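Local coordinates for protein chitinase (Chromobacterium violaceum, PDB 4TXG) that probably binds chitin and hydrolyses its glycosidic bonds, as a family 18 glycoside hydrolase of the chitin-degrading type, at residues Y464-S472 with E493-I501; A525-A533 with Q550-N558. All blocks are in the same frame, centred on the assembly; numbering follows the deposited sequence.

Contact 1: Y464-S472 with E493-I501. With CS (cesium ion), chain M.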
ATOM      1  N   TYR A 464       2.367 -15.049   4.106  1.00  8.81           N
ATOM      2  CA  TYR A 464       1.483 -15.739   5.037  1.00  8.06           C
ATOM      3  C   TYR A 464       0.265 -16.219   4.254  1.00  9.34           C
ATOM      4  O   TYR A 464       0.047 -15.804   3.122  1.00  9.38           O
ATOM      5  CB  TYR A 464       1.045 -14.817   6.181  1.00  8.63           C
ATOM      6  CG  TYR A 464       0.238 -13.644   5.667  1.00  9.70           C
ATOM      7  CD1 TYR A 464       0.872 -12.479   5.254  1.00  8.81           C
ATOM      8  CD2 TYR A 464      -1.150 -13.720   5.538  1.00  8.93           C
ATOM      9  CE1 TYR A 464       0.154 -11.417   4.757  1.00  7.23           C
ATOM     10  CE2 TYR A 464      -1.879 -12.651   5.035  1.00  9.98           C
ATOM     11  CZ  TYR A 464      -1.217 -11.506   4.641  1.00 13.02           C
ATOM     12  OH  TYR A 464      -1.924 -10.434   4.136  1.00 14.44           O
ATOM     13  N   THR A 465      -0.526 -17.078   4.877  1.00  7.42           N
ATOM     14  CA  THR A 465      -1.737 -17.604   4.262  1.00  7.26           C
ATOM     15  C   THR A 465      -3.002 -17.008   4.866  1.00  6.92           C
ATOM     16  O   THR A 465      -2.982 -16.453   5.971  1.00  8.47           O
ATOM     17  CB  THR A 465      -1.834 -19.135   4.440  1.00  9.12           C
ATOM     18  OG1 THR A 465      -2.046 -19.422   5.829  1.00  9.80           O
ATOM     19  CG2 THR A 465      -0.555 -19.814   3.981  1.00 10.71           C
ATOM     20  N   ARG A 466      -4.098 -17.132   4.124  1.00  6.90           N
ATOM     21  CA  ARG A 466      -5.448 -17.035   4.682  1.00  8.36           C
ATOM     22  C   ARG A 466      -6.159 -18.299   4.234  1.00  8.99           C
ATOM     23  O   ARG A 466      -5.782 -18.904   3.230  1.00  9.03           O
ATOM     24  CB  ARG A 466      -6.206 -15.800   4.190  1.00  8.49           C
ATOM     25  CG  ARG A 466      -5.567 -14.457   4.499  1.00 10.05           C
ATOM     26  CD  ARG A 466      -5.496 -14.147   5.982  1.00 15.30           C
ATOM     27  NE  ARG A 466      -5.324 -12.710   6.177  1.00 17.66           N
ATOM     28  CZ  ARG A 466      -5.032 -12.148   7.342  1.00 26.15           C
ATOM     29  NH1 ARG A 466      -4.871 -12.904   8.422  1.00 26.11           N
ATOM     30  NH2 ARG A 466      -4.900 -10.830   7.421  1.00 22.42           N
ATOM     31  N   GLY A 467      -7.187 -18.716   4.955  1.00  8.43           N
ATOM     32  CA  GLY A 467      -7.819 -19.968   4.589  1.00  8.04           C
ATOM     33  C   GLY A 467      -9.182 -20.200   5.209  1.00  9.05           C
ATOM     34  O   GLY A 467      -9.517 -19.606   6.237  1.00  9.54           O
ATOM     35  N   TRP A 468      -9.940 -21.086   4.566  1.00  9.42           N
ATOM     36  CA  TRP A 468     -11.301 -21.464   4.951  1.00 10.67           C
ATOM     37  C   TRP A 468     -11.396 -22.976   5.158  1.00  9.63           C
ATOM     38  O   TRP A 468     -10.630 -23.730   4.562  1.00  9.76           O
ATOM     39  CB  TRP A 468     -12.315 -21.087   3.868  1.00  9.13           C
ATOM     40  CG  TRP A 468     -12.448 -19.642   3.474  1.00  9.16           C
ATOM     41  CD1 TRP A 468     -13.478 -18.803   3.798  1.00 10.95           C
ATOM     42  CD2 TRP A 468     -11.569 -18.885   2.623  1.00  9.83           C
ATOM     43  NE1 TRP A 468     -13.285 -17.565   3.222  1.00  8.49           N
ATOM     44  CE2 TRP A 468     -12.119 -17.589   2.499  1.00  8.11           C
ATOM     45  CE3 TRP A 468     -10.362 -19.170   1.968  1.00  8.00           C
ATOM     46  CZ2 TRP A 468     -11.511 -16.584   1.749  1.00  9.58           C
ATOM     47  CZ3 TRP A 468      -9.753 -18.168   1.223  1.00 10.08           C
ATOM     48  CH2 TRP A 468     -10.325 -16.885   1.127  1.00 10.68           C
ATOM     49  N   LYS A 469     -12.361 -23.409   5.968  1.00 10.11           N
ATOM     50  CA  LYS A 469     -12.698 -24.827   6.070  1.00 10.67           C
ATOM     51  C   LYS A 469     -14.132 -25.001   5.605  1.00 11.59           C
ATOM     52  O   LYS A 469     -14.839 -24.009   5.409  1.00 10.87           O
ATOM     53  CB  LYS A 469     -12.514 -25.350   7.501  1.00 11.85           C
ATOM     54  CG  LYS A 469     -13.407 -24.712   8.560  1.00 13.74           C
ATOM     55  CD  LYS A 469     -13.102 -25.327   9.930  1.00 18.90           C
ATOM     56  CE  LYS A 469     -13.740 -24.553  11.079  1.00 20.79           C
ATOM     57  NZ  LYS A 469     -15.172 -24.909  11.254  1.00 25.71           N
ATOM     58  N   ASN A 470     -14.546 -26.254   5.419  1.00 11.95           N
ATOM     59  CA  ASN A 470     -15.902 -26.573   4.990  1.00 12.03           C
ATOM     60  C   ASN A 470     -16.292 -25.806   3.734  1.00 12.53           C
ATOM     61  O   ASN A 470     -17.385 -25.226   3.654  1.00 13.69           O
ATOM     62  CB  ASN A 470     -16.894 -26.290   6.116  1.00 12.40           C
ATOM     63  CG  ASN A 470     -16.585 -27.086   7.354  1.00 17.09           C
ATOM     64  OD1 ASN A 470     -16.191 -28.246   7.265  1.00 15.30           O
ATOM     65  ND2 ASN A 470     -16.731 -26.464   8.516  1.00 20.40           N
ATOM     66  N   VAL A 471     -15.373 -25.787   2.769  1.00 11.35           N
ATOM     67  CA  VAL A 471     -15.584 -25.113   1.489  1.00 11.09           C
ATOM     68  C   VAL A 471     -16.448 -25.953   0.547  1.00 12.07           C
ATOM     69  O   VAL A 471     -16.184 -27.139   0.352  1.00 13.95           O
ATOM     70  CB  VAL A 471     -14.242 -24.826   0.783  1.00 11.14           C
ATOM     71  CG1 VAL A 471     -14.477 -24.246  -0.614  1.00 10.84           C
ATOM     72  CG2 VAL A 471     -13.366 -23.897   1.630  1.00 10.04           C
ATOM     73  N   SER A 472     -17.474 -25.343  -0.041  1.00 14.13           N
ATOM     74  CA  SER A 472     -18.278 -26.042  -1.047  1.00 20.46           C
ATOM     75  C   SER A 472     -18.242 -25.291  -2.376  1.00 19.03           C
ATOM     76  O   SER A 472     -17.901 -24.115  -2.420  1.00 16.49           O
ATOM     77  CB  SER A 472     -19.722 -26.217  -0.571  1.00 23.86           C
ATOM     78  OG  SER A 472     -20.313 -24.976  -0.241  1.00 23.70           O
ATOM     79  N   GLU A 493     -21.376 -10.986   9.445  1.00 17.03           N
ATOM     80  CA  GLU A 493     -21.306 -12.199   8.644  1.00 17.27           C
ATOM     81  C   GLU A 493     -19.838 -12.579   8.579  1.00 16.87           C
ATOM     82  O   GLU A 493     -18.976 -11.740   8.823  1.00 15.76           O
ATOM     83  CB  GLU A 493     -21.881 -11.989   7.242  1.00 22.68           C
ATOM     84  CG  GLU A 493     -21.005 -11.123   6.346  1.00 30.23           C
ATOM     85  CD  GLU A 493     -21.508 -11.052   4.914  1.00 39.82           C
ATOM     86  OE1 GLU A 493     -22.733 -10.923   4.712  1.00 43.11           O
ATOM     87  OE2 GLU A 493     -20.673 -11.133   3.986  1.00 40.93           O
ATOM     88  N   CYS A 494     -19.538 -13.830   8.259  1.00 12.31           N
ATOM     89  CA  CYS A 494     -18.136 -14.221   8.107  1.00 10.58           C
ATOM     90  C   CYS A 494     -18.027 -15.484   7.275  1.00 11.65           C
ATOM     91  O   CYS A 494     -19.022 -16.174   7.045  1.00 13.15           O
ATOM     92  CB  CYS A 494     -17.478 -14.444   9.471  1.00 11.81           C
ATOM     93  SG  CYS A 494     -18.172 -15.830  10.388  1.00 21.48           S
ATOM     94  N   GLY A 495     -16.820 -15.772   6.808  1.00  9.94           N
ATOM     95  CA  GLY A 495     -16.540 -17.071   6.234  1.00 10.23           C
ATOM     96  C   GLY A 495     -16.220 -18.054   7.350  1.00 11.08           C
ATOM     97  O   GLY A 495     -16.094 -17.660   8.508  1.00 13.26           O
ATOM     98  N   ASP A 496     -16.097 -19.334   7.014  1.00 10.51           N
ATOM     99  CA  ASP A 496     -15.718 -20.347   8.003  1.00 10.62           C
ATOM    100  C   ASP A 496     -14.200 -20.485   7.995  1.00 13.58           C
ATOM    101  O   ASP A 496     -13.658 -21.269   7.229  1.00 13.08           O
ATOM    102  CB  ASP A 496     -16.391 -21.684   7.687  1.00 13.83           C
ATOM    103  CG  ASP A 496     -16.511 -22.596   8.897  1.00 19.31           C
ATOM    104  OD1 ASP A 496     -16.003 -22.250   9.983  1.00 21.56           O
ATOM    105  OD2 ASP A 496     -17.121 -23.674   8.755  1.00 19.46           O
ATOM    106  N   GLY A 497     -13.521 -19.700   8.828  1.00 10.01           N
ATOM    107  CA  GLY A 497     -12.065 -19.673   8.831  1.00 10.79           C
ATOM    108  C   GLY A 497     -11.444 -20.992   9.242  1.00  9.90           C
ATOM    109  O   GLY A 497     -11.972 -21.685  10.107  1.00 10.69           O
ATOM    110  N   ALA A 498     -10.325 -21.348   8.619  1.00 10.45           N
ATOM    111  CA  ALA A 498      -9.648 -22.590   8.973  1.00 10.69           C
ATOM    112  C   ALA A 498      -9.040 -22.452  10.365  1.00 10.09           C
ATOM    113  O   ALA A 498      -8.715 -21.346  10.804  1.00 10.79           O
ATOM    114  CB  ALA A 498      -8.585 -22.941   7.942  1.00  9.59           C
ATOM    115  N   VAL A 499      -8.906 -23.573  11.063  1.00 10.60           N
ATOM    116  CA  VAL A 499      -8.548 -23.546  12.477  1.00 11.22           C
ATOM    117  C   VAL A 499      -7.434 -24.526  12.814  1.00 12.42           C
ATOM    118  O   VAL A 499      -7.037 -25.340  11.985  1.00 12.32           O
ATOM    119  CB  VAL A 499      -9.779 -23.872  13.378  1.00 11.54           C
ATOM    120  CG1 VAL A 499     -10.881 -22.796  13.242  1.00 11.54           C
ATOM    121  CG2 VAL A 499     -10.331 -25.264  13.061  1.00 12.18           C
ATOM    122  N   GLY A 500      -6.926 -24.427  14.039  1.00 11.52           N
ATOM    123  CA  GLY A 500      -5.986 -25.406  14.567  1.00 12.86           C
ATOM    124  C   GLY A 500      -4.674 -25.447  13.807  1.00 13.10           C
ATOM    125  O   GLY A 500      -3.989 -24.433  13.688  1.00 11.61           O
ATOM    126  N   ILE A 501      -4.331 -26.621  13.282  1.00 11.84           N
ATOM    127  CA  ILE A 501      -3.074 -26.792  12.549  1.00 13.47           C
ATOM    128  C   ILE A 501      -3.091 -25.978  11.255  1.00 12.49           C
ATOM    129  O   ILE A 501      -2.041 -25.711  10.660  1.00 11.08           O
ATOM    130  CB  ILE A 501      -2.808 -28.283  12.234  1.00 15.57           C
ATOM    131  CG1 ILE A 501      -1.347 -28.503  11.813  1.00 16.93           C
ATOM    132  CG2 ILE A 501      -3.797 -28.798  11.187  1.00 13.79           C
ATOM    133  CD1 ILE A 501      -0.948 -29.971  11.700  1.00 19.41           C
TER
HETATM  134 CS    CS M 812      -1.382  -8.243   6.206  1.00135.28          CS
HETATM  135  O   HOH W   1      -0.235  -5.145   6.145  1.00 27.16           O
HETATM  136  O   HOH W   2      -2.257  -8.679   9.033  1.00 60.23           O

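Contact 2: A525-A533 with Q550-N558. With CS (cesium ion), chain C.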
ATOM      1  N   ALA A 525       2.927 -23.589   5.830  1.00 10.59           N
ATOM      2  CA  ALA A 525       2.221 -24.054   4.638  1.00  9.08           C
ATOM      3  C   ALA A 525       3.078 -25.020   3.812  1.00 12.85           C
ATOM      4  O   ALA A 525       2.562 -25.966   3.218  1.00 13.80           O
ATOM      5  CB  ALA A 525       1.785 -22.865   3.782  1.00 10.44           C
ATOM      6  N   LYS A 526       4.385 -24.779   3.773  1.00 11.41           N
ATOM      7  CA  LYS A 526       5.291 -25.676   3.060  1.00 10.29           C
ATOM      8  C   LYS A 526       5.396 -27.031   3.768  1.00 12.89           C
ATOM      9  O   LYS A 526       5.493 -28.072   3.111  1.00 12.78           O
ATOM     10  CB  LYS A 526       6.673 -25.025   2.892  1.00  9.92           C
ATOM     11  CG  LYS A 526       6.694 -23.949   1.792  1.00 13.47           C
ATOM     12  CD  LYS A 526       6.630 -24.628   0.426  1.00 19.59           C
ATOM     13  CE  LYS A 526       5.978 -23.776  -0.653  1.00 23.19           C
ATOM     14  NZ  LYS A 526       5.803 -24.574  -1.926  1.00 22.43           N
ATOM     15  N   ASN A 527       5.378 -27.029   5.098  1.00 10.80           N
ATOM     16  CA  ASN A 527       5.340 -28.293   5.835  1.00 11.48           C
ATOM     17  C   ASN A 527       4.028 -29.053   5.614  1.00 11.61           C
ATOM     18  O   ASN A 527       4.038 -30.270   5.441  1.00 12.21           O
ATOM     19  CB  ASN A 527       5.571 -28.058   7.330  1.00 11.72           C
ATOM     20  CG  ASN A 527       7.039 -27.809   7.651  1.00 13.49           C
ATOM     21  OD1 ASN A 527       7.928 -28.312   6.958  1.00 13.17           O
ATOM     22  ND2 ASN A 527       7.299 -27.036   8.704  1.00 11.80           N
ATOM     23  N   LEU A 528       2.902 -28.345   5.601  1.00 11.11           N
ATOM     24  CA  LEU A 528       1.622 -29.022   5.384  1.00 13.16           C
ATOM     25  C   LEU A 528       1.608 -29.710   4.024  1.00 13.55           C
ATOM     26  O   LEU A 528       1.130 -30.840   3.893  1.00 13.41           O
ATOM     27  CB  LEU A 528       0.452 -28.038   5.493  1.00 11.81           C
ATOM     28  CG  LEU A 528       0.186 -27.509   6.905  1.00 13.07           C
ATOM     29  CD1 LEU A 528      -0.997 -26.552   6.898  1.00 11.89           C
ATOM     30  CD2 LEU A 528      -0.052 -28.666   7.882  1.00 12.79           C
ATOM     31  N   GLU A 529       2.149 -29.019   3.023  1.00 12.88           N
ATOM     32  CA  GLU A 529       2.280 -29.553   1.664  1.00 14.78           C
ATOM     33  C   GLU A 529       3.102 -30.847   1.673  1.00 16.09           C
ATOM     34  O   GLU A 529       2.813 -31.806   0.937  1.00 18.75           O
ATOM     35  CB  GLU A 529       2.930 -28.496   0.743  1.00 16.01           C
ATOM     36  CG  GLU A 529       3.047 -28.921  -0.723  1.00 18.51           C
ATOM     37  CD  GLU A 529       3.830 -27.929  -1.591  1.00 22.16           C
ATOM     38  OE1 GLU A 529       4.083 -26.784  -1.146  1.00 18.86           O
ATOM     39  OE2 GLU A 529       4.202 -28.305  -2.730  1.00 23.60           O
ATOM     40  N   LYS A 530       4.115 -30.868   2.531  1.00 18.37           N
ATOM     41  CA  LYS A 530       5.024 -32.004   2.658  1.00 16.48           C
ATOM     42  C   LYS A 530       4.477 -33.118   3.541  1.00 17.52           C
ATOM     43  O   LYS A 530       5.073 -34.191   3.623  1.00 22.80           O
ATOM     44  CB  LYS A 530       6.364 -31.544   3.226  1.00 21.08           C
ATOM     45  CG  LYS A 530       7.203 -30.737   2.275  1.00 30.14           C
ATOM     46  CD  LYS A 530       8.102 -31.642   1.447  1.00 39.25           C
ATOM     47  CE  LYS A 530       8.920 -32.551   2.345  1.00 46.22           C
ATOM     48  NZ  LYS A 530      10.084 -33.154   1.631  1.00 49.63           N
ATOM     49  N   GLY A 531       3.362 -32.863   4.212  1.00 16.42           N
ATOM     50  CA  GLY A 531       2.792 -33.828   5.138  1.00 16.05           C
ATOM     51  C   GLY A 531       3.468 -33.829   6.500  1.00 17.82           C
ATOM     52  O   GLY A 531       3.486 -34.854   7.196  1.00 18.74           O
ATOM     53  N   LEU A 532       4.029 -32.681   6.873  1.00 17.53           N
ATOM     54  CA  LEU A 532       4.711 -32.499   8.155  1.00 15.26           C
ATOM     55  C   LEU A 532       3.910 -31.537   9.028  1.00 15.02           C
ATOM     56  O   LEU A 532       3.433 -30.505   8.547  1.00 13.42           O
ATOM     57  CB  LEU A 532       6.133 -31.963   7.945  1.00 15.12           C
ATOM     58  CG  LEU A 532       7.065 -32.824   7.086  1.00 16.98           C
ATOM     59  CD1 LEU A 532       8.347 -32.066   6.771  1.00 16.46           C
ATOM     60  CD2 LEU A 532       7.372 -34.155   7.771  1.00 18.39           C
ATOM     61  N   ALA A 533       3.764 -31.862  10.305  1.00 14.86           N
ATOM     62  CA  ALA A 533       2.913 -31.053  11.180  1.00 16.77           C
ATOM     63  C   ALA A 533       3.639 -29.823  11.707  1.00 17.23           C
ATOM     64  O   ALA A 533       3.013 -28.801  11.992  1.00 16.86           O
ATOM     65  CB  ALA A 533       2.402 -31.894  12.345  1.00 18.07           C
ATOM     66  N   GLN A 550      -4.171 -31.903  14.539  1.00 18.55           N
ATOM     67  CA  GLN A 550      -3.507 -33.038  13.922  1.00 22.79           C
ATOM     68  C   GLN A 550      -3.581 -32.948  12.401  1.00 20.94           C
ATOM     69  O   GLN A 550      -4.506 -32.357  11.846  1.00 20.00           O
ATOM     70  CB  GLN A 550      -4.129 -34.343  14.415  1.00 28.85           C
ATOM     71  CG  GLN A 550      -4.060 -34.511  15.930  1.00 35.48           C
ATOM     72  CD  GLN A 550      -5.013 -35.574  16.444  1.00 43.43           C
ATOM     73  OE1 GLN A 550      -5.586 -36.338  15.669  1.00 46.22           O
ATOM     74  NE2 GLN A 550      -5.195 -35.619  17.759  1.00 45.58           N
ATOM     75  N   LEU A 551      -2.598 -33.533  11.730  1.00 21.57           N
ATOM     76  CA  LEU A 551      -2.590 -33.537  10.280  1.00 25.45           C
ATOM     77  C   LEU A 551      -3.481 -34.656   9.761  1.00 25.20           C
ATOM     78  O   LEU A 551      -3.172 -35.835   9.924  1.00 29.52           O
ATOM     79  CB  LEU A 551      -1.158 -33.678   9.748  1.00 31.63           C
ATOM     80  CG  LEU A 551      -0.858 -32.848   8.494  1.00 34.12           C
ATOM     81  CD1 LEU A 551       0.621 -32.578   8.368  1.00 36.84           C
ATOM     82  CD2 LEU A 551      -1.373 -33.565   7.253  1.00 36.17           C
ATOM     83  N   THR A 552      -4.601 -34.278   9.150  1.00 21.58           N
ATOM     84  CA  THR A 552      -5.518 -35.241   8.546  1.00 24.94           C
ATOM     85  C   THR A 552      -5.719 -34.929   7.065  1.00 24.26           C
ATOM     86  O   THR A 552      -5.696 -33.768   6.655  1.00 20.72           O
ATOM     87  CB  THR A 552      -6.880 -35.250   9.264  1.00 31.69           C
ATOM     88  OG1 THR A 552      -7.402 -33.917   9.324  1.00 31.66           O
ATOM     89  CG2 THR A 552      -6.728 -35.778  10.679  1.00 35.40           C
ATOM     90  N   GLY A 553      -5.915 -35.966   6.263  1.00 24.61           N
ATOM     91  CA  GLY A 553      -6.074 -35.791   4.833  1.00 25.25           C
ATOM     92  C   GLY A 553      -4.765 -35.414   4.169  1.00 26.51           C
ATOM     93  O   GLY A 553      -3.690 -35.605   4.737  1.00 26.81           O
ATOM     94  N   SER A 554      -4.858 -34.878   2.957  1.00 21.64           N
ATOM     95  CA  SER A 554      -3.680 -34.492   2.199  1.00 22.38           C
ATOM     96  C   SER A 554      -3.818 -33.066   1.676  1.00 17.94           C
ATOM     97  O   SER A 554      -4.847 -32.706   1.106  1.00 17.85           O
ATOM     98  CB  SER A 554      -3.452 -35.463   1.038  1.00 29.14           C
ATOM     99  OG  SER A 554      -2.434 -34.985   0.174  1.00 35.77           O
ATOM    100  N   TYR A 555      -2.782 -32.257   1.875  1.00 13.63           N
ATOM    101  CA  TYR A 555      -2.778 -30.893   1.360  1.00 11.69           C
ATOM    102  C   TYR A 555      -2.152 -30.863  -0.029  1.00 17.22           C
ATOM    103  O   TYR A 555      -0.927 -30.918  -0.169  1.00 19.66           O
ATOM    104  CB  TYR A 555      -2.020 -29.954   2.303  1.00 11.42           C
ATOM    105  CG  TYR A 555      -2.655 -29.787   3.672  1.00 12.00           C
ATOM    106  CD1 TYR A 555      -2.419 -30.709   4.685  1.00 15.82           C
ATOM    107  CD2 TYR A 555      -3.475 -28.698   3.952  1.00 13.58           C
ATOM    108  CE1 TYR A 555      -2.980 -30.550   5.943  1.00 16.43           C
ATOM    109  CE2 TYR A 555      -4.046 -28.531   5.207  1.00 15.66           C
ATOM    110  CZ  TYR A 555      -3.793 -29.462   6.196  1.00 16.53           C
ATOM    111  OH  TYR A 555      -4.359 -29.309   7.445  1.00 15.88           O
ATOM    112  N   GLN A 556      -2.991 -30.785  -1.056  1.00 11.64           N
ATOM    113  CA  GLN A 556      -2.508 -30.811  -2.434  1.00 12.79           C
ATOM    114  C   GLN A 556      -2.236 -29.404  -2.950  1.00 14.28           C
ATOM    115  O   GLN A 556      -3.117 -28.545  -2.912  1.00 12.16           O
ATOM    116  CB  GLN A 556      -3.523 -31.510  -3.340  1.00 17.70           C
ATOM    117  CG  GLN A 556      -3.202 -31.406  -4.815  1.00 24.82           C
ATOM    118  CD  GLN A 556      -4.405 -31.701  -5.693  1.00 36.48           C
ATOM    119  OE1 GLN A 556      -5.451 -31.051  -5.576  1.00 36.24           O
ATOM    120  NE2 GLN A 556      -4.266 -32.687  -6.574  1.00 41.27           N
ATOM    121  N   ARG A 557      -1.025 -29.159  -3.441  1.00 10.94           N
ATOM    122  CA  ARG A 557      -0.733 -27.843  -4.006  1.00 13.01           C
ATOM    123  C   ARG A 557      -1.351 -27.697  -5.388  1.00 14.95           C
ATOM    124  O   ARG A 557      -1.238 -28.584  -6.238  1.00 15.56           O
ATOM    125  CB  ARG A 557       0.774 -27.590  -4.079  1.00 14.27           C
ATOM    126  CG  ARG A 557       1.133 -26.206  -4.637  1.00 12.40           C
ATOM    127  CD  ARG A 557       2.638 -26.005  -4.665  1.00 15.98           C
ATOM    128  NE  ARG A 557       3.011 -24.706  -5.223  1.00 15.03           N
ATOM    129  CZ  ARG A 557       3.052 -24.437  -6.526  1.00 15.44           C
ATOM    130  NH1 ARG A 557       2.725 -25.368  -7.423  1.00 17.57           N
ATOM    131  NH2 ARG A 557       3.417 -23.230  -6.934  1.00 15.64           N
ATOM    132  N   ASN A 558      -2.022 -26.566  -5.582  1.00 10.53           N
ATOM    133  CA  ASN A 558      -2.620 -26.190  -6.849  1.00 13.90           C
ATOM    134  C   ASN A 558      -1.996 -24.896  -7.318  1.00 12.46           C
ATOM    135  O   ASN A 558      -1.509 -24.116  -6.508  1.00 11.38           O
ATOM    136  CB  ASN A 558      -4.131 -26.004  -6.703  1.00 13.13           C
ATOM    137  CG  ASN A 558      -4.874 -27.312  -6.617  1.00 14.79           C
ATOM    138  OD1 ASN A 558      -5.564 -27.704  -7.560  1.00 18.42           O
ATOM    139  ND2 ASN A 558      -4.733 -28.005  -5.492  1.00 15.09           N
TER
HETATM  140 CS    CS C 802       0.699 -33.436  -0.547  1.00 52.76          CS
HETATM  141  O   HOH W   3      -0.206 -33.132   2.925  1.00 15.75           O

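Contact 1: Y464-S472 with E493-I501
G467 and K469, on either side of W468, bond the loop 493-501 through backbone: K469 N donates to D496 O at 2.8 Å, and A498 N to G467 O at 3.1 Å. Between them W468 meets D496 O through its CA, a CA-H...O contact of 3.3 Å. Residues 467-470 and 495-499 run 99° apart, so the pairing stops at one bridge, W468 with G497. G495, having no side chain, lets its CA come to the edge of the indole, near the ring plane, while W468 NE1 bonds N404 O.

Strand 466-468 follows strand 457-462 of the family 18 TIM barrel. It is an outermost member of a small antiparallel sheet, next to strand 575-578, built from the chain between barrel strands 457-462 and 599-603. Just before it, Y464 OH binds a cesium ion at 3.1 Å, together with D398 and two waters.

Charge and amide groups gather on D496. Its carboxylate, with CG anti to the backbone N (chi1 -157°), reaches K469 and N470 together: K469 NZ forms a salt bridge to OD1 at 3.1 Å, on the syn side, and N470 ND2 bonds OD2 at 2.8 Å from above the carboxylate plane. Lysine fits because its long chain passes G497 O, CE lying 3.5 Å away, before bending at its last torsion (chi4 81°) to the acid.

Apolar contact is slight: V499 CG1 and CG2 each lie 4.0 Å from K469 CE, packing against the lysine's aliphatic part.

Contact 2: A525-A533 with Q550-N558
A cesium ion joins the last turn of helix 522-530 to the chain at S554-Y555, bound by E529 O and Y555 O, each at 3.0 Å, with S554 OG more distant. Beside it a water gives a hydrogen to L528 O and accepts one from Y555 N, so bridges of ion and water link the two backbones. G531, at positive phi, ends the helix in a Schellman motif, a conformation that glycine adopts easily.

Leucine's branched chain spreads over the ring face of Y555, L528 CB lying 4.0 Å from the centroid in a CH-pi contact. Tyrosine offers that flat apolar face yet carries a hydroxyl, which D502 satisfies. L528 CD2 also meets L551 CD1 at 4.0 Å; that same methyl of L551 reaches L532 O, past the helix end.

E529 stretches out, CG anti to its amide nitrogen (chi1 -177°), and lays its carboxylate against the aliphatic part of R557, OE2 3.4 Å from CD. K526 NZ holds E529 OE1 on its syn lone pair at 2.9 Å, but E529 OE2 lies beyond salt-bridge reach of R557 NE, at 4.5 Å. K526 NZ and R557 NE are only 4.3 Å apart; D581 salt-bridges both, which probably offsets the like charges.

How the contacts relate
From the N terminus, the chain runs through strand 466-468 and returns at 493-501, where contact 1 closes a loop; the 20 residues between 472 and 493 hold no helix or strand. It then reaches helix 522-530, and a second irregular excursion, the 16 residues between 533 and 550, is closed by contact 2 with the segment carrying strand 556-560. The loops follow in series, neither enclosing nor crossing the other. Strands 466-468 and 556-560 are the outermost strands of one antiparallel sheet, so the contacts attach a loop at one border and a helix at the other. About 15 Å separates their centres, yet they touch: I501 packs on Q550, Y555 and A533, and T465 on A525.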